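Local coordinates for protein transcriptional regulator (Pyrococcus horikoshii, PDB 1UDD) that is an all-helical TenA homologue of the TENA/THI-4/PQQC family, described as a transcriptional regulator, and forms an assembly of four copies, at residues A[58-63]-A[119-124]; A[125-130]-A[180-185]; A[28-33]-A[149-154]. All coordinates share one frame; numbering follows the deposited sequence.

Contact 1 (A[58-63]-A[119-124]); sequences AVISSK and ATAYKG
Lys63 sets CG anti to its own carbonyl carbon (chi1 -55°), and after a nearly straight CB-CG-CD run a single bend at chi3 (63°) swings CE and NZ across to the C-terminal end of the helix 108-123. There the ammonium meets three carbonyls: NZ lies 2.8 Å from Ala121 O, 2.8 Å from Tyr122 O and 2.9 Å from Gly124 O, each pair a hydrogen bond. The three approaches differ. NZ sits in the carbonyl plane of Ala121 and of Gly124 and stands well above that of Tyr122. Gly124 is where the backbone leaves helical angles, so two carbonyls of the last turn, Ala121 O and Tyr122 O, and that of Gly124 just beyond it converge on one ammonium, whose charge would be favoured by the negative end of the helix dipole. In the all-helical TenA fold this is a lysine from one helix gripping the C-terminal carbonyls of a nearly parallel neighbour: the short axes approach to 8.7 Å at 12°. Beneath the polar grip the packing is apolar and centred on Ala121. Its methyl points at the segment 58-63, where Ile60 CG1 touches Ala121 CB at 3.7 Å. Val59, with CG1 anti to the backbone N, brings that branch to 4.0 Å from Ala121 CB and lays it alongside the Ala121 carbonyl. Tyr122 starts away from this helix and serves the assembly, its OH hydrogen-bonded to Ser62 OG of the second subunit while its ring meets Tyr122 of the fourth.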
ATOM      1  N   ALA A  58      10.219   5.044   2.304  1.00 22.55           N
ATOM      2  CA  ALA A  58       9.806   3.942   3.164  1.00 23.63           C
ATOM      3  C   ALA A  58       8.984   2.930   2.345  1.00 22.15           C
ATOM      4  O   ALA A  58       9.219   1.731   2.425  1.00 24.15           O
ATOM      5  CB  ALA A  58       8.985   4.468   4.353  1.00 16.49           C
ATOM      6  N   VAL A  59       8.022   3.409   1.562  1.00 19.39           N
ATOM      7  CA  VAL A  59       7.220   2.487   0.751  1.00 24.19           C
ATOM      8  C   VAL A  59       8.111   1.725  -0.248  1.00 23.17           C
ATOM      9  O   VAL A  59       8.017   0.501  -0.373  1.00 23.07           O
ATOM     10  CB  VAL A  59       6.109   3.224  -0.018  1.00 22.00           C
ATOM     11  CG1 VAL A  59       5.398   2.253  -0.941  1.00 21.92           C
ATOM     12  CG2 VAL A  59       5.129   3.850   0.963  1.00 24.29           C
ATOM     13  N   ILE A  60       8.979   2.434  -0.958  1.00 23.01           N
ATOM     14  CA  ILE A  60       9.867   1.750  -1.896  1.00 24.28           C
ATOM     15  C   ILE A  60      10.667   0.677  -1.141  1.00 23.08           C
ATOM     16  O   ILE A  60      10.756  -0.480  -1.576  1.00 24.05           O
ATOM     17  CB  ILE A  60      10.850   2.727  -2.570  1.00 23.38           C
ATOM     18  CG1 ILE A  60      10.077   3.717  -3.440  1.00 24.70           C
ATOM     19  CG2 ILE A  60      11.869   1.943  -3.419  1.00 23.03           C
ATOM     20  CD1 ILE A  60      10.958   4.743  -4.107  1.00 23.60           C
ATOM     21  N   SER A  61      11.207   1.038   0.014  1.00 24.66           N
ATOM     22  CA  SER A  61      11.991   0.068   0.776  1.00 27.57           C
ATOM     23  C   SER A  61      11.151  -1.130   1.220  1.00 27.43           C
ATOM     24  O   SER A  61      11.625  -2.273   1.222  1.00 24.89           O
ATOM     25  CB  SER A  61      12.631   0.724   1.998  1.00 28.07           C
ATOM     26  OG  SER A  61      11.698   0.822   3.047  1.00 38.42           O
ATOM     27  N   SER A  62       9.901  -0.877   1.587  1.00 24.84           N
ATOM     28  CA  SER A  62       9.033  -1.953   2.044  1.00 25.44           C
ATOM     29  C   SER A  62       8.786  -3.032   0.972  1.00 25.22           C
ATOM     30  O   SER A  62       8.422  -4.165   1.288  1.00 28.32           O
ATOM     31  CB  SER A  62       7.696  -1.361   2.492  1.00 25.27           C
ATOM     32  OG  SER A  62       6.920  -0.960   1.372  1.00 20.62           O
ATOM     33  N   LYS A  63       9.023  -2.680  -0.286  1.00 26.45           N
ATOM     34  CA  LYS A  63       8.782  -3.574  -1.415  1.00 27.65           C
ATOM     35  C   LYS A  63      10.051  -4.125  -2.057  1.00 29.70           C
ATOM     36  O   LYS A  63      10.017  -5.095  -2.812  1.00 31.17           O
ATOM     37  CB  LYS A  63       7.955  -2.819  -2.463  1.00 26.94           C
ATOM     38  CG  LYS A  63       6.667  -2.240  -1.877  1.00 26.18           C
ATOM     39  CD  LYS A  63       6.012  -1.190  -2.792  1.00 33.22           C
ATOM     40  CE  LYS A  63       5.566  -1.748  -4.134  1.00 26.93           C
ATOM     41  NZ  LYS A  63       4.849  -0.686  -4.925  1.00 22.23           N
ATOM     42  N   ALA A 119       2.372   8.139  -4.264  1.00 23.80           N
ATOM     43  CA  ALA A 119       1.510   7.381  -5.165  1.00 27.26           C
ATOM     44  C   ALA A 119       2.318   6.535  -6.158  1.00 25.15           C
ATOM     45  O   ALA A 119       1.950   5.390  -6.470  1.00 26.49           O
ATOM     46  CB  ALA A 119       0.580   8.331  -5.920  1.00 23.68           C
ATOM     47  N   THR A 120       3.411   7.093  -6.661  1.00 24.85           N
ATOM     48  CA  THR A 120       4.243   6.370  -7.625  1.00 24.51           C
ATOM     49  C   THR A 120       4.982   5.211  -6.961  1.00 22.59           C
ATOM     50  O   THR A 120       5.127   4.130  -7.545  1.00 20.38           O
ATOM     51  CB  THR A 120       5.233   7.322  -8.312  1.00 26.14           C
ATOM     52  OG1 THR A 120       4.510   8.423  -8.868  1.00 23.53           O
ATOM     53  CG2 THR A 120       5.959   6.621  -9.443  1.00 27.69           C
ATOM     54  N   ALA A 121       5.438   5.431  -5.732  1.00 23.74           N
ATOM     55  CA  ALA A 121       6.117   4.383  -4.976  1.00 21.24           C
ATOM     56  C   ALA A 121       5.134   3.224  -4.721  1.00 23.52           C
ATOM     57  O   ALA A 121       5.497   2.049  -4.764  1.00 19.38           O
ATOM     58  CB  ALA A 121       6.596   4.937  -3.646  1.00 21.72           C
ATOM     59  N   TYR A 122       3.883   3.573  -4.444  1.00 23.11           N
ATOM     60  CA  TYR A 122       2.868   2.577  -4.164  1.00 24.40           C
ATOM     61  C   TYR A 122       2.441   1.759  -5.377  1.00 23.03           C
ATOM     62  O   TYR A 122       2.399   0.532  -5.330  1.00 24.55           O
ATOM     63  CB  TYR A 122       1.622   3.237  -3.535  1.00 23.87           C
ATOM     64  CG  TYR A 122       0.447   2.287  -3.466  1.00 24.38           C
ATOM     65  CD1 TYR A 122      -0.486   2.238  -4.496  1.00 23.87           C
ATOM     66  CD2 TYR A 122       0.337   1.347  -2.426  1.00 20.93           C
ATOM     67  CE1 TYR A 122      -1.497   1.278  -4.509  1.00 27.47           C
ATOM     68  CE2 TYR A 122      -0.663   0.375  -2.433  1.00 19.25           C
ATOM     69  CZ  TYR A 122      -1.581   0.345  -3.483  1.00 26.29           C
ATOM     70  OH  TYR A 122      -2.570  -0.621  -3.531  1.00 23.15           O
ATOM     71  N   LYS A 123       2.116   2.421  -6.469  1.00 22.68           N
ATOM     72  CA  LYS A 123       1.661   1.662  -7.615  1.00 27.52           C
ATOM     73  C   LYS A 123       2.699   1.010  -8.496  1.00 27.20           C
ATOM     74  O   LYS A 123       2.393   0.003  -9.133  1.00 27.05           O
ATOM     75  CB  LYS A 123       0.711   2.495  -8.472  1.00 30.05           C
ATOM     76  CG  LYS A 123       1.213   3.842  -8.843  1.00 41.19           C
ATOM     77  CD  LYS A 123       0.126   4.603  -9.573  1.00 43.01           C
ATOM     78  CE  LYS A 123       0.582   6.011  -9.876  1.00 42.04           C
ATOM     79  NZ  LYS A 123      -0.322   6.654 -10.852  1.00 42.74           N
ATOM     80  N   GLY A 124       3.928   1.519  -8.500  1.00 25.27           N
ATOM     81  CA  GLY A 124       4.930   0.941  -9.390  1.00 25.80           C
ATOM     82  C   GLY A 124       5.973   0.091  -8.724  1.00 26.29           C
ATOM     83  O   GLY A 124       5.995   0.012  -7.488  1.00 26.80           O
TER

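Contact 2 (A[125-130]-A[180-185]); sequences NIIEGL and KIIDSS
Asn125 stands at the N-cap of the helix 126-146 and forms a capping box with Glu128, at the end of this all-helical TenA-type fold where the helix 169-183 finishes. Asn125 OD1 accepts from Glu128 N at 2.8 Å, with the donor almost on the C=O axis, and Glu128 OE1 returns the bond by taking Asn125 N at 2.7 Å on its anti lone pair. The two bonds tie the first turn to the residue before it, and the carboxylate has a second partner in a salt bridge from its OE2 to Arg192 of the helix 190-213.

Ile127 then carries much of the contact. CG1 lies anti to the carbonyl carbon (chi1 -62°) and the chain bends at chi2 (-59°), which carries CD1 toward the segment 180-185. CD1 settles 3.7 Å from Ile181 O, and the CG2 branch, anti to the backbone N, lies 4.2 Å from Ile182 CG2, the two isoleucines crossing obliquely. One turn on, Leu130 points at the partner helix. Its CD1 meets Ile181 CG2 at 3.7 Å, side chain across side chain at about a right angle, while the CD1 tip of Ile182 comes beside its backbone and CB. Leu68 and Glu71 of the helix 68-79 also touch Ile181, and Ile5 of the helix 5-11 packs on Ile182.

Beyond the helix end, Ser185 turns its CB to the segment 125-130, with Ile127 CG1 3.7 Å from Ser185 CB. Its hydroxyl folds back on its own chain: Ser185 OG donates to Ile182 O at 2.5 Å, in the carbonyl plane.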
ATOM      1  N   ASN A 125       6.822  -0.554  -9.531  1.00 25.19           N
ATOM      2  CA  ASN A 125       7.910  -1.381  -9.002  1.00 26.64           C
ATOM      3  C   ASN A 125       8.959  -0.431  -8.383  1.00 26.60           C
ATOM      4  O   ASN A 125       8.756   0.798  -8.379  1.00 26.11           O
ATOM      5  CB  ASN A 125       8.544  -2.240 -10.113  1.00 28.30           C
ATOM      6  CG  ASN A 125       8.973  -1.423 -11.332  1.00 31.98           C
ATOM      7  OD1 ASN A 125       9.504  -0.316 -11.201  1.00 25.32           O
ATOM      8  ND2 ASN A 125       8.752  -1.982 -12.530  1.00 25.78           N
ATOM      9  N   ILE A 126      10.075  -0.962  -7.883  1.00 26.03           N
ATOM     10  CA  ILE A 126      11.075  -0.099  -7.246  1.00 28.03           C
ATOM     11  C   ILE A 126      11.747   0.882  -8.194  1.00 27.13           C
ATOM     12  O   ILE A 126      12.027   2.026  -7.821  1.00 29.82           O
ATOM     13  CB  ILE A 126      12.167  -0.909  -6.526  1.00 30.23           C
ATOM     14  CG1 ILE A 126      13.127  -1.508  -7.535  1.00 36.89           C
ATOM     15  CG2 ILE A 126      11.520  -2.006  -5.696  1.00 35.82           C
ATOM     16  CD1 ILE A 126      14.508  -1.755  -6.982  1.00 40.84           C
ATOM     17  N   ILE A 127      11.999   0.451  -9.426  1.00 24.34           N
ATOM     18  CA  ILE A 127      12.623   1.341 -10.405  1.00 21.55           C
ATOM     19  C   ILE A 127      11.711   2.527 -10.693  1.00 22.24           C
ATOM     20  O   ILE A 127      12.160   3.689 -10.795  1.00 19.76           O
ATOM     21  CB  ILE A 127      12.911   0.611 -11.722  1.00 22.00           C
ATOM     22  CG1 ILE A 127      13.899  -0.522 -11.467  1.00 26.97           C
ATOM     23  CG2 ILE A 127      13.481   1.590 -12.740  1.00 18.32           C
ATOM     24  CD1 ILE A 127      15.229  -0.048 -10.876  1.00 29.29           C
ATOM     25  N   GLU A 128      10.421   2.257 -10.826  1.00 20.04           N
ATOM     26  CA  GLU A 128       9.485   3.354 -11.077  1.00 20.03           C
ATOM     27  C   GLU A 128       9.413   4.280  -9.854  1.00 18.95           C
ATOM     28  O   GLU A 128       9.337   5.499  -9.980  1.00 18.89           O
ATOM     29  CB  GLU A 128       8.106   2.781 -11.411  1.00 21.74           C
ATOM     30  CG  GLU A 128       8.150   1.894 -12.632  1.00 29.31           C
ATOM     31  CD  GLU A 128       6.847   1.162 -12.898  1.00 35.87           C
ATOM     32  OE1 GLU A 128       6.269   0.593 -11.951  1.00 34.70           O
ATOM     33  OE2 GLU A 128       6.412   1.132 -14.066  1.00 39.06           O
ATOM     34  N   GLY A 129       9.450   3.701  -8.663  1.00 21.39           N
ATOM     35  CA  GLY A 129       9.389   4.527  -7.469  1.00 17.53           C
ATOM     36  C   GLY A 129      10.609   5.419  -7.407  1.00 22.24           C
ATOM     37  O   GLY A 129      10.483   6.633  -7.243  1.00 23.75           O
ATOM     38  N   LEU A 130      11.792   4.826  -7.556  1.00 21.52           N
ATOM     39  CA  LEU A 130      13.033   5.587  -7.517  1.00 20.31           C
ATOM     40  C   LEU A 130      13.083   6.652  -8.611  1.00 21.00           C
ATOM     41  O   LEU A 130      13.545   7.781  -8.381  1.00 18.89           O
ATOM     42  CB  LEU A 130      14.229   4.634  -7.648  1.00 21.12           C
ATOM     43  CG  LEU A 130      14.422   3.696  -6.460  1.00 25.32           C
ATOM     44  CD1 LEU A 130      15.531   2.675  -6.777  1.00 29.30           C
ATOM     45  CD2 LEU A 130      14.772   4.522  -5.211  1.00 22.45           C
ATOM     46  N   LYS A 180      22.600   4.426 -10.915  1.00 27.42           N
ATOM     47  CA  LYS A 180      23.135   3.112 -11.231  1.00 28.72           C
ATOM     48  C   LYS A 180      22.063   2.057 -11.025  1.00 28.60           C
ATOM     49  O   LYS A 180      21.911   1.138 -11.828  1.00 26.88           O
ATOM     50  CB  LYS A 180      24.350   2.793 -10.362  1.00 34.10           C
ATOM     51  CG  LYS A 180      24.831   1.353 -10.516  1.00 41.48           C
ATOM     52  CD  LYS A 180      26.098   1.109  -9.696  1.00 49.09           C
ATOM     53  CE  LYS A 180      26.665  -0.287  -9.926  1.00 51.72           C
ATOM     54  NZ  LYS A 180      28.010  -0.429  -9.294  1.00 52.87           N
ATOM     55  N   ILE A 181      21.314   2.187  -9.938  1.00 25.23           N
ATOM     56  CA  ILE A 181      20.258   1.244  -9.684  1.00 26.17           C
ATOM     57  C   ILE A 181      19.232   1.300 -10.814  1.00 24.44           C
ATOM     58  O   ILE A 181      18.874   0.273 -11.385  1.00 26.54           O
ATOM     59  CB  ILE A 181      19.593   1.521  -8.340  1.00 26.17           C
ATOM     60  CG1 ILE A 181      20.590   1.188  -7.219  1.00 27.70           C
ATOM     61  CG2 ILE A 181      18.320   0.679  -8.222  1.00 26.01           C
ATOM     62  CD1 ILE A 181      20.155   1.632  -5.828  1.00 28.61           C
ATOM     63  N   ILE A 182      18.776   2.491 -11.158  1.00 22.27           N
ATOM     64  CA  ILE A 182      17.806   2.602 -12.239  1.00 27.13           C
ATOM     65  C   ILE A 182      18.408   2.094 -13.565  1.00 29.08           C
ATOM     66  O   ILE A 182      17.753   1.376 -14.318  1.00 26.79           O
ATOM     67  CB  ILE A 182      17.324   4.070 -12.399  1.00 26.72           C
ATOM     68  CG1 ILE A 182      16.473   4.458 -11.188  1.00 24.65           C
ATOM     69  CG2 ILE A 182      16.543   4.241 -13.710  1.00 25.61           C
ATOM     70  CD1 ILE A 182      16.214   5.945 -11.080  1.00 24.52           C
ATOM     71  N   ASP A 183      19.669   2.425 -13.826  1.00 29.00           N
ATOM     72  CA  ASP A 183      20.289   2.009 -15.086  1.00 31.82           C
ATOM     73  C   ASP A 183      20.616   0.533 -15.239  1.00 31.10           C
ATOM     74  O   ASP A 183      20.777   0.062 -16.356  1.00 27.76           O
ATOM     75  CB  ASP A 183      21.546   2.840 -15.373  1.00 30.17           C
ATOM     76  CG  ASP A 183      21.210   4.254 -15.806  1.00 29.49           C
ATOM     77  OD1 ASP A 183      20.265   4.406 -16.611  1.00 29.97           O
ATOM     78  OD2 ASP A 183      21.885   5.207 -15.359  1.00 28.00           O
ATOM     79  N   SER A 184      20.702  -0.199 -14.134  1.00 32.31           N
ATOM     80  CA  SER A 184      21.015  -1.628 -14.213  1.00 34.05           C
ATOM     81  C   SER A 184      19.744  -2.453 -14.375  1.00 35.62           C
ATOM     82  O   SER A 184      19.786  -3.678 -14.336  1.00 34.24           O
ATOM     83  CB  SER A 184      21.767  -2.084 -12.957  1.00 36.95           C
ATOM     84  OG  SER A 184      20.925  -2.059 -11.812  1.00 41.60           O
ATOM     85  N   SER A 185      18.617  -1.772 -14.561  1.00 35.17           N
ATOM     86  CA  SER A 185      17.335  -2.441 -14.722  1.00 37.99           C
ATOM     87  C   SER A 185      17.058  -2.789 -16.180  1.00 41.37           C
ATOM     88  O   SER A 185      17.875  -2.525 -17.066  1.00 41.17           O
ATOM     89  CB  SER A 185      16.205  -1.549 -14.209  1.00 36.50           C
ATOM     90  OG  SER A 185      16.091  -0.394 -15.016  1.00 33.66           O
TER

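Contact 3 (A[28-33]-A[149-154]); sequences QLYSGT and DKLRDN
Two helix C-termini meet here: the end of the helix 24-31, where Gly32 breaks the helix with a positive phi, and the end of the short helix 148-151, which passes into a type I beta turn from Leu151 to Asn154. Asn154 bridges them. With CG anti to its backbone N (chi1 -169°), its amide is sent toward the other segment, and ND2 gives a weak hydrogen bond to Tyr30 O at 3.1 Å, bent to 138° at the hydrogen. Asn154 OD1 is satisfied by the backbone N of Ile156, a bond that helps fix which way round the amide is turned.

The amide also lies against Gly32, with ND2 only 3.0 Å from Gly32 CA. Here the glycine matters twice over: a CB at that position would run into Asn154 OD1, and the backbone angles themselves already call for glycine.

Tyr30 supplies the apolar side. Its ring atom CE2 comes 3.7 Å from Leu151 CD1, the two side chains crossing obliquely, and the ring also meets His147. Lys150 begins toward the helix 24-31, its CB 3.6 Å from Tyr30 O, and its CD runs past Ser31 CB at 4.1 Å before the chain bends at chi4 and leads away; NZ ends in a weak hydrogen bond to His147 ND1.

Ser31 OG, held between the backbone N and the carbonyl carbon (chi1 68°), accepts from Thr33 N at 3.2 Å. That bond closes an ST turn across the glycine that ends the helix 24-31.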
ATOM      1  N   GLN A  28      18.580  33.559  -8.516  1.00 37.02           N
ATOM      2  CA  GLN A  28      18.824  34.538  -7.462  1.00 40.15           C
ATOM      3  C   GLN A  28      19.367  33.939  -6.175  1.00 41.38           C
ATOM      4  O   GLN A  28      20.132  34.592  -5.455  1.00 40.28           O
ATOM      5  CB  GLN A  28      17.552  35.329  -7.173  1.00 41.17           C
ATOM      6  CG  GLN A  28      17.253  36.358  -8.237  1.00 41.40           C
ATOM      7  CD  GLN A  28      16.013  37.157  -7.932  1.00 43.00           C
ATOM      8  OE1 GLN A  28      15.751  37.506  -6.780  1.00 46.06           O
ATOM      9  NE2 GLN A  28      15.245  37.465  -8.966  1.00 42.83           N
ATOM     10  N   LEU A  29      18.988  32.699  -5.890  1.00 38.50           N
ATOM     11  CA  LEU A  29      19.452  32.049  -4.674  1.00 40.95           C
ATOM     12  C   LEU A  29      20.949  31.806  -4.804  1.00 39.87           C
ATOM     13  O   LEU A  29      21.706  32.045  -3.865  1.00 40.51           O
ATOM     14  CB  LEU A  29      18.736  30.703  -4.460  1.00 41.10           C
ATOM     15  CG  LEU A  29      18.576  30.161  -3.030  1.00 42.21           C
ATOM     16  CD1 LEU A  29      18.063  28.724  -3.108  1.00 42.37           C
ATOM     17  CD2 LEU A  29      19.886  30.195  -2.270  1.00 43.41           C
ATOM     18  N   TYR A  30      21.374  31.334  -5.970  1.00 38.15           N
ATOM     19  CA  TYR A  30      22.783  31.041  -6.192  1.00 39.31           C
ATOM     20  C   TYR A  30      23.650  32.271  -6.424  1.00 38.29           C
ATOM     21  O   TYR A  30      24.835  32.261  -6.105  1.00 39.69           O
ATOM     22  CB  TYR A  30      22.952  30.034  -7.341  1.00 39.71           C
ATOM     23  CG  TYR A  30      22.759  28.588  -6.905  1.00 39.51           C
ATOM     24  CD1 TYR A  30      21.482  28.054  -6.694  1.00 39.32           C
ATOM     25  CD2 TYR A  30      23.861  27.777  -6.643  1.00 39.83           C
ATOM     26  CE1 TYR A  30      21.314  26.740  -6.225  1.00 38.47           C
ATOM     27  CE2 TYR A  30      23.707  26.471  -6.173  1.00 39.32           C
ATOM     28  CZ  TYR A  30      22.436  25.958  -5.963  1.00 39.65           C
ATOM     29  OH  TYR A  30      22.310  24.674  -5.463  1.00 40.42           O
ATOM     30  N   SER A  31      23.074  33.332  -6.966  1.00 37.70           N
ATOM     31  CA  SER A  31      23.859  34.543  -7.190  1.00 41.60           C
ATOM     32  C   SER A  31      24.006  35.285  -5.864  1.00 43.24           C
ATOM     33  O   SER A  31      25.019  35.931  -5.616  1.00 46.47           O
ATOM     34  CB  SER A  31      23.178  35.456  -8.206  1.00 38.59           C
ATOM     35  OG  SER A  31      21.984  35.992  -7.661  1.00 39.89           O
ATOM     36  N   GLY A  32      22.989  35.179  -5.015  1.00 45.15           N
ATOM     37  CA  GLY A  32      23.017  35.837  -3.720  1.00 44.20           C
ATOM     38  C   GLY A  32      22.061  37.006  -3.685  1.00 42.46           C
ATOM     39  O   GLY A  32      21.998  37.755  -2.713  1.00 46.89           O
ATOM     40  N   THR A  33      21.299  37.143  -4.759  1.00 41.54           N
ATOM     41  CA  THR A  33      20.335  38.222  -4.924  1.00 42.38           C
ATOM     42  C   THR A  33      18.950  37.955  -4.335  1.00 42.31           C
ATOM     43  O   THR A  33      18.174  38.883  -4.094  1.00 41.20           O
ATOM     44  CB  THR A  33      20.209  38.541  -6.426  1.00 43.51           C
ATOM     45  OG1 THR A  33      21.341  39.325  -6.827  1.00 48.13           O
ATOM     46  CG2 THR A  33      18.934  39.289  -6.734  1.00 47.31           C
ATOM     47  N   ASP A 149      29.981  28.604 -10.128  1.00 44.46           N
ATOM     48  CA  ASP A 149      30.742  29.849 -10.063  1.00 49.08           C
ATOM     49  C   ASP A 149      30.041  30.927  -9.239  1.00 49.07           C
ATOM     50  O   ASP A 149      30.659  31.542  -8.368  1.00 49.67           O
ATOM     51  CB  ASP A 149      31.032  30.356 -11.485  1.00 50.68           C
ATOM     52  CG  ASP A 149      29.788  30.374 -12.374  1.00 54.56           C
ATOM     53  OD1 ASP A 149      29.052  29.357 -12.425  1.00 53.42           O
ATOM     54  OD2 ASP A 149      29.552  31.407 -13.037  1.00 57.43           O
ATOM     55  N   LYS A 150      28.757  31.149  -9.513  1.00 49.10           N
ATOM     56  CA  LYS A 150      27.974  32.143  -8.786  1.00 50.96           C
ATOM     57  C   LYS A 150      27.972  31.832  -7.293  1.00 53.64           C
ATOM     58  O   LYS A 150      27.967  32.736  -6.451  1.00 52.79           O
ATOM     59  CB  LYS A 150      26.515  32.151  -9.244  1.00 51.46           C
ATOM     60  CG  LYS A 150      26.247  32.554 -10.675  1.00 53.23           C
ATOM     61  CD  LYS A 150      24.734  32.717 -10.862  1.00 55.01           C
ATOM     62  CE  LYS A 150      24.375  33.088 -12.287  1.00 57.38           C
ATOM     63  NZ  LYS A 150      24.791  32.015 -13.239  1.00 62.01           N
ATOM     64  N   LEU A 151      27.962  30.545  -6.968  1.00 53.81           N
ATOM     65  CA  LEU A 151      27.928  30.138  -5.577  1.00 55.17           C
ATOM     66  C   LEU A 151      29.222  30.506  -4.874  1.00 55.59           C
ATOM     67  O   LEU A 151      29.198  31.161  -3.834  1.00 56.13           O
ATOM     68  CB  LEU A 151      27.684  28.630  -5.471  1.00 55.91           C
ATOM     69  CG  LEU A 151      27.095  28.113  -4.155  1.00 55.15           C
ATOM     70  CD1 LEU A 151      26.917  26.624  -4.255  1.00 56.46           C
ATOM     71  CD2 LEU A 151      27.999  28.447  -2.986  1.00 58.20           C
ATOM     72  N   ARG A 152      30.350  30.092  -5.449  1.00 57.04           N
ATOM     73  CA  ARG A 152      31.653  30.374  -4.855  1.00 57.69           C
ATOM     74  C   ARG A 152      31.891  31.875  -4.729  1.00 57.25           C
ATOM     75  O   ARG A 152      32.906  32.313  -4.190  1.00 58.02           O
ATOM     76  CB  ARG A 152      32.783  29.735  -5.684  1.00 59.33           C
ATOM     77  CG  ARG A 152      33.112  30.438  -7.002  1.00 62.41           C
ATOM     78  CD  ARG A 152      34.548  30.122  -7.461  1.00 64.49           C
ATOM     79  NE  ARG A 152      34.627  29.208  -8.602  1.00 64.83           N
ATOM     80  CZ  ARG A 152      34.185  27.954  -8.603  1.00 64.96           C
ATOM     81  NH1 ARG A 152      33.618  27.435  -7.520  1.00 67.81           N
ATOM     82  NH2 ARG A 152      34.317  27.210  -9.688  1.00 65.24           N
ATOM     83  N   ASP A 153      30.936  32.662  -5.205  1.00 56.32           N
ATOM     84  CA  ASP A 153      31.064  34.106  -5.155  1.00 56.48           C
ATOM     85  C   ASP A 153      29.839  34.775  -4.526  1.00 55.76           C
ATOM     86  O   ASP A 153      29.713  35.998  -4.554  1.00 54.69           O
ATOM     87  CB  ASP A 153      31.288  34.624  -6.574  1.00 59.27           C
ATOM     88  CG  ASP A 153      31.975  35.957  -6.600  1.00 60.92           C
ATOM     89  OD1 ASP A 153      31.328  36.967  -6.255  1.00 65.16           O
ATOM     90  OD2 ASP A 153      33.170  35.994  -6.956  1.00 63.57           O
ATOM     91  N   ASN A 154      28.945  33.971  -3.954  1.00 54.83           N
ATOM     92  CA  ASN A 154      27.727  34.483  -3.326  1.00 53.06           C
ATOM     93  C   ASN A 154      28.035  35.251  -2.035  1.00 52.58           C
ATOM     94  O   ASN A 154      28.713  34.743  -1.138  1.00 52.14           O
ATOM     95  CB  ASN A 154      26.776  33.323  -3.020  1.00 53.94           C
ATOM     96  CG  ASN A 154      25.378  33.792  -2.618  1.00 56.42           C
ATOM     97  OD1 ASN A 154      25.223  34.687  -1.787  1.00 53.33           O
ATOM     98  ND2 ASN A 154      24.353  33.172  -3.204  1.00 55.38           N
TER

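In the fold
Contacts 1 and 2 are neighbours at one end of the helical bundle, their centres 12 Å apart, and they touch: Ile60 of contact 1 packs on Gly129 and Leu130 of contact 2. The helices 108-123 and 126-146 follow each other in the chain, so the second begins where the first ends. Contact 3 sits on the opposite side of the chain's centre, about 36 Å from contact 1 and 34 Å from contact 2 between centres. Along the chain contact 1 lies inside the loop closed by contact 3 and precedes contact 2, whereas contacts 2 and 3 alternate. Together they join helix ends at both extremities of one all-helical fold.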